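Local coordinates for protein luciferase-like monooxygenase (Streptomyces bottropensis, PDB 4US5) that probably acts as a monooxygenase of the bacterial luciferase-like family, inserting oxygen from molecular oxygen into an organic substrate, at residues A68-G72 / I73-S77. Residues are numbered along the deposited sequence; the frame is centred on the assembly and turned at random.
Sequences AETSG and IRVGS
Thr70 and Ile73 meet side chain to side chain in the turn that carries the chain from helix 59-68 into strand 74-81, one of the alpha-to-beta connections of a TIM-barrel-type fold. The touching branch of the isoleucine is the methyl CG2, which lies 3.8 Å from Thr70 CB and equally 3.8 Å from Thr70 OG1; Thr70 CG2, at 4.0 Å from the same methyl, completes a small patch of van der Waals contact. Ile73 presents this methyl because its longer branch, CG1, stands anti to the backbone N (chi1 -162°), leaving CG2 between N and the carbonyl carbon. A second, lighter touch comes from the strand's first side chain turned to the helix layer, where Val75 CG2 approaches Thr70 OG1 to 3.9 Å. Thr70 thus rests on two aliphatic methyls, and its hydroxyl has to find polar partners elsewhere. They are the carbonyl O of Ile66, one turn back in the helix, and Arg104 NH2, which also bonds to Ile73 O and so ties both ends of the bend to one guanidinium group. From helix 21-38, Asp36 grips the turn by its backbone, an example of a carboxylate holding a bend through successive N-H groups: OD2 accepts from Ser71 N, while OD1 takes both Gly72 N and Ile73 N. The backbone turn at Gly72 (psi -39°) brings these last two amides close, Gly72 N to Ile73 N 2.9 Å, so that one carboxylate oxygen can serve both. Beyond the bend, the strand pairs in parallel with 42-45 and 105-110, and Val75 packs on Ile63 and Ile66 of the preceding helix. Arg74, whose CB points away from the loop, forms a salt bridge through NE with Asp106 OD1.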
loop_
_atom_site.group_PDB
_atom_site.type_symbol
_atom_site.label_atom_id
_atom_site.label_comp_id
_atom_site.label_asym_id
_atom_site.label_seq_id
_atom_site.Cartn_x
_atom_site.Cartn_y
_atom_site.Cartn_z
ATOM N N ALA B 68 -4.994 -10.848 0.706
ATOM C CA ALA B 68 -4.205 -12.105 0.842
ATOM C C ALA B 68 -4.767 -13.073 1.875
ATOM O O ALA B 68 -4.433 -14.255 1.867
ATOM C CB ALA B 68 -2.752 -11.776 1.225
ATOM N N GLU B 69 -5.584 -12.558 2.798
ATOM C CA GLU B 69 -6.145 -13.339 3.914
ATOM C C GLU B 69 -7.558 -13.863 3.621
ATOM O O GLU B 69 -8.135 -14.537 4.463
ATOM C CB GLU B 69 -6.214 -12.462 5.157
ATOM C CG GLU B 69 -4.887 -11.951 5.647
ATOM C CD GLU B 69 -4.130 -12.982 6.459
ATOM O OE1 GLU B 69 -4.734 -14.021 6.810
ATOM O OE2 GLU B 69 -2.929 -12.756 6.721
ATOM N N THR B 70 -8.099 -13.534 2.448
ATOM C CA THR B 70 -9.472 -13.829 2.090
ATOM C C THR B 70 -9.523 -14.321 0.663
ATOM O O THR B 70 -8.594 -14.126 -0.107
ATOM C CB THR B 70 -10.356 -12.574 2.207
ATOM O OG1 THR B 70 -9.801 -11.535 1.410
ATOM C CG2 THR B 70 -10.468 -12.112 3.619
ATOM N N SER B 71 -10.619 -14.983 0.301
ATOM C CA SER B 71 -10.721 -15.582 -1.020
ATOM C C SER B 71 -11.852 -15.099 -1.852
ATOM O O SER B 71 -11.706 -14.986 -3.061
ATOM C CB SER B 71 -10.856 -17.119 -0.901
ATOM O OG SER B 71 -9.724 -17.631 -0.234
ATOM N N GLY B 72 -13.024 -14.924 -1.253
ATOM C CA GLY B 72 -14.227 -14.611 -2.052
ATOM C C GLY B 72 -14.727 -13.171 -1.969
ATOM O O GLY B 72 -15.188 -12.614 -2.934
ATOM N N ILE B 73 -14.655 -12.603 -0.791
ATOM C CA ILE B 73 -15.090 -11.211 -0.568
ATOM C C ILE B 73 -14.272 -10.266 -1.424
ATOM O O ILE B 73 -13.061 -10.433 -1.575
ATOM C CB ILE B 73 -14.999 -10.901 0.933
ATOM C CG1 ILE B 73 -15.841 -9.663 1.323
ATOM C CG2 ILE B 73 -13.554 -10.758 1.401
ATOM C CD1 ILE B 73 -16.050 -9.583 2.810
ATOM N N ARG B 74 -14.912 -9.246 -1.977
ATOM C CA ARG B 74 -14.187 -8.168 -2.613
ATOM C C ARG B 74 -13.530 -7.308 -1.505
ATOM O O ARG B 74 -13.988 -7.315 -0.364
ATOM C CB ARG B 74 -15.122 -7.312 -3.455
ATOM C CG ARG B 74 -15.763 -8.082 -4.633
ATOM C CD ARG B 74 -16.589 -7.162 -5.516
ATOM N NE ARG B 74 -15.732 -6.178 -6.151
ATOM C CZ ARG B 74 -14.950 -6.414 -7.218
ATOM N NH1 ARG B 74 -14.977 -7.589 -7.848
ATOM N NH2 ARG B 74 -14.144 -5.483 -7.650
ATOM N N VAL B 75 -12.399 -6.707 -1.827
ATOM C CA VAL B 75 -11.653 -5.878 -0.854
ATOM C C VAL B 75 -11.281 -4.607 -1.504
ATOM O O VAL B 75 -10.883 -4.567 -2.695
ATOM C CB VAL B 75 -10.386 -6.600 -0.350
ATOM C CG1 VAL B 75 -9.798 -5.893 0.828
ATOM C CG2 VAL B 75 -10.687 -8.040 0.035
ATOM N N GLY B 76 -11.421 -3.497 -0.782
ATOM C CA GLY B 76 -11.102 -2.224 -1.363
ATOM C C GLY B 76 -11.150 -1.060 -0.405
ATOM O O GLY B 76 -11.253 -1.246 0.827
ATOM N N SER B 77 -11.036 0.129 -0.974
ATOM C CA SER B 77 -11.066 1.367 -0.239
ATOM C C SER B 77 -12.457 1.941 -0.139
ATOM O O SER B 77 -13.231 1.884 -1.106
ATOM C CB SER B 77 -10.154 2.368 -0.870
ATOM O OG SER B 77 -10.523 2.661 -2.222
#